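Local coordinates for protein superoxide reductase (Giardia intestinalis, PDB 4D7P) that probably reduces superoxide to hydrogen peroxide at a mononuclear iron centre, at residues A[18-23]-A[105-110]. Sequence-based numbering, arbitrary orientation.
With FE (Fe (III) ion), chain B.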
loop_
_atom_site.group_PDB
_atom_site.type_symbol
_atom_site.label_atom_id
_atom_site.label_comp_id
_atom_site.label_asym_id
_atom_site.label_seq_id
_atom_site.Cartn_x
_atom_site.Cartn_y
_atom_site.Cartn_z
ATOM N N LYS A 18 12.568 0.192 20.484
ATOM C CA LYS A 18 11.687 -0.959 20.297
ATOM C C LYS A 18 10.985 -0.950 18.941
ATOM O O LYS A 18 10.420 0.059 18.510
ATOM C CB LYS A 18 10.648 -1.028 21.424
ATOM C CG LYS A 18 11.227 -0.900 22.835
ATOM C CD LYS A 18 12.157 -2.059 23.208
ATOM C CE LYS A 18 12.666 -1.914 24.647
ATOM N NZ LYS A 18 13.535 -3.044 25.091
ATOM N N HIS A 19 11.032 -2.095 18.272
ATOM C CA HIS A 19 10.436 -2.258 16.954
ATOM C C HIS A 19 9.258 -3.256 17.014
ATOM O O HIS A 19 8.416 -3.287 16.121
ATOM C CB HIS A 19 11.479 -2.752 15.934
ATOM C CG HIS A 19 12.510 -1.736 15.521
ATOM N ND1 HIS A 19 13.688 -1.546 16.212
ATOM C CD2 HIS A 19 12.582 -0.923 14.437
ATOM C CE1 HIS A 19 14.418 -0.628 15.598
ATOM N NE2 HIS A 19 13.776 -0.241 14.510
ATOM N N VAL A 20 9.199 -4.080 18.057
ATOM C CA VAL A 20 8.262 -5.202 18.040
ATOM C C VAL A 20 6.804 -4.765 18.128
ATOM O O VAL A 20 6.415 -4.105 19.082
ATOM C CB VAL A 20 8.558 -6.174 19.169
ATOM C CG1 VAL A 20 7.550 -7.329 19.138
ATOM C CG2 VAL A 20 9.986 -6.680 19.037
ATOM N N PRO A 21 5.989 -5.136 17.126
ATOM C CA PRO A 21 4.588 -4.694 17.114
ATOM C C PRO A 21 3.732 -5.336 18.214
ATOM O O PRO A 21 3.295 -6.482 18.065
ATOM C CB PRO A 21 4.099 -5.113 15.717
ATOM C CG PRO A 21 4.990 -6.245 15.326
ATOM C CD PRO A 21 6.332 -5.938 15.935
ATOM N N GLU A 22 3.501 -4.604 19.306
ATOM C CA GLU A 22 2.557 -5.041 20.338
ATOM C C GLU A 22 1.178 -5.269 19.733
ATOM O O GLU A 22 0.689 -4.440 18.976
ATOM C CB GLU A 22 2.455 -4.008 21.468
ATOM C CG GLU A 22 1.641 -4.487 22.683
ATOM C CD GLU A 22 1.239 -3.354 23.641
ATOM O OE1 GLU A 22 0.612 -2.370 23.183
ATOM O OE2 GLU A 22 1.530 -3.457 24.856
ATOM N N MET A 23 0.559 -6.395 20.068
ATOM C CA MET A 23 -0.813 -6.679 19.649
ATOM C C MET A 23 -1.760 -6.744 20.843
ATOM O O MET A 23 -1.488 -7.452 21.813
ATOM C CB MET A 23 -0.878 -8.003 18.886
ATOM C CG MET A 23 -0.644 -7.904 17.383
ATOM S SD MET A 23 -0.733 -9.536 16.616
ATOM C CE MET A 23 0.786 -10.207 17.257
ATOM N N TRP A 105 10.415 -6.755 12.069
ATOM C CA TRP A 105 10.276 -7.296 13.419
ATOM C C TRP A 105 8.894 -7.885 13.577
ATOM O O TRP A 105 7.898 -7.216 13.313
ATOM C CB TRP A 105 10.524 -6.212 14.458
ATOM C CG TRP A 105 11.913 -5.693 14.414
ATOM C CD1 TRP A 105 12.441 -4.828 13.493
ATOM C CD2 TRP A 105 12.967 -6.000 15.326
ATOM N NE1 TRP A 105 13.764 -4.582 13.780
ATOM C CE2 TRP A 105 14.112 -5.291 14.902
ATOM C CE3 TRP A 105 13.055 -6.806 16.467
ATOM C CZ2 TRP A 105 15.337 -5.368 15.573
ATOM C CZ3 TRP A 105 14.270 -6.883 17.134
ATOM C CH2 TRP A 105 15.394 -6.167 16.686
ATOM N N GLU A 106 8.819 -9.142 13.980
ATOM C CA GLU A 106 7.519 -9.773 14.044
ATOM C C GLU A 106 7.101 -10.142 15.459
ATOM O O GLU A 106 7.885 -10.098 16.402
ATOM C CB GLU A 106 7.480 -11.004 13.141
ATOM C CG GLU A 106 8.478 -12.074 13.475
ATOM C CD GLU A 106 8.530 -13.156 12.413
ATOM O OE1 GLU A 106 7.999 -12.932 11.303
ATOM O OE2 GLU A 106 9.103 -14.232 12.691
ATOM N N ASN A 107 5.827 -10.476 15.594
ATOM C CA ASN A 107 5.259 -10.864 16.869
ATOM C C ASN A 107 4.103 -11.798 16.591
ATOM O O ASN A 107 3.201 -11.465 15.826
ATOM C CB ASN A 107 4.800 -9.642 17.670
ATOM C CG ASN A 107 4.304 -10.012 19.058
ATOM O OD1 ASN A 107 4.477 -11.147 19.503
ATOM N ND2 ASN A 107 3.689 -9.059 19.748
ATOM N N TYR A 108 4.147 -12.980 17.189
ATOM C CA TYR A 108 3.115 -13.977 16.959
ATOM C C TYR A 108 2.208 -14.070 18.161
ATOM O O TYR A 108 2.681 -14.086 19.298
ATOM C CB TYR A 108 3.721 -15.349 16.671
ATOM C CG TYR A 108 2.693 -16.425 16.381
ATOM C CD1 TYR A 108 1.984 -16.426 15.185
ATOM C CD2 TYR A 108 2.438 -17.444 17.295
ATOM C CE1 TYR A 108 1.048 -17.411 14.903
ATOM C CE2 TYR A 108 1.504 -18.433 17.022
ATOM C CZ TYR A 108 0.811 -18.412 15.826
ATOM O OH TYR A 108 -0.123 -19.387 15.543
ATOM N N MET A 109 0.906 -14.119 17.909
ATOM C CA MET A 109 -0.047 -14.372 18.974
ATOM C C MET A 109 -0.800 -15.653 18.671
ATOM O O MET A 109 -1.410 -15.788 17.611
ATOM C CB MET A 109 -1.015 -13.204 19.132
ATOM C CG MET A 109 -2.137 -13.470 20.111
ATOM S SD MET A 109 -3.332 -12.137 20.071
ATOM C CE MET A 109 -2.309 -10.821 20.721
ATOM N N GLU A 110 -0.736 -16.608 19.592
ATOM C CA GLU A 110 -1.489 -17.845 19.443
ATOM C C GLU A 110 -2.945 -17.606 19.821
ATOM O O GLU A 110 -3.226 -17.036 20.870
ATOM C CB GLU A 110 -0.879 -18.948 20.309
ATOM C CG GLU A 110 -1.392 -20.348 20.000
ATOM C CD GLU A 110 -0.747 -21.420 20.878
ATOM O OE1 GLU A 110 0.452 -21.289 21.211
ATOM O OE2 GLU A 110 -1.444 -22.394 21.234
HETATM FE FE FE B . 14.269 1.566 13.710
HETATM O O HOH W 1 1.920 -8.156 22.307
#
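H19 and W105 meet in an offset stack: the imidazole and the five-membered ring of the indole lie 4.4 Å apart between centroids, with planes only 11° from parallel. H19 CB sits over the pyrrole face, 3.4 Å from its centroid, while W105 NE1 lies over one face of the imidazole, displaced toward its rim. H19 NE2 binds the iron at 2.0 Å. H40, H46, H102 and C99 also bind the iron, giving the four-histidine, one-cysteine set of superoxide reductases. W105 NE1 also hydrogen-bonds to the carbonyl of H102, which ties the stacked indole to a second iron ligand. V20 crosses the indole at about a right angle, CG2 4.0 Å from W105 CE3, and P21 CD rests against the carbonyl oxygen of W105. In this immunoglobulin-like beta sandwich, strand 103-110, an outermost strand of one sheet, faces strand 21-26 of the other; segments 21-23 and 105-110 run nearly parallel, at 17°. Polar linkage comes from N107, whose CG is anti to the backbone N (chi1 -175°): ND2 donates to P21 O at 3.1 Å, nearly straight, from above the carbonyl plane. A water accepts from both N107 ND2 and M23 N, bridging the sheets again. Further on, M23 CE reaches N107 O, and M109, bent at its last torsion, sets CE 3.7 Å from M23 CB. Behind them, A95 and L53 of the larger sheet and V30 of the smaller one pack on M23.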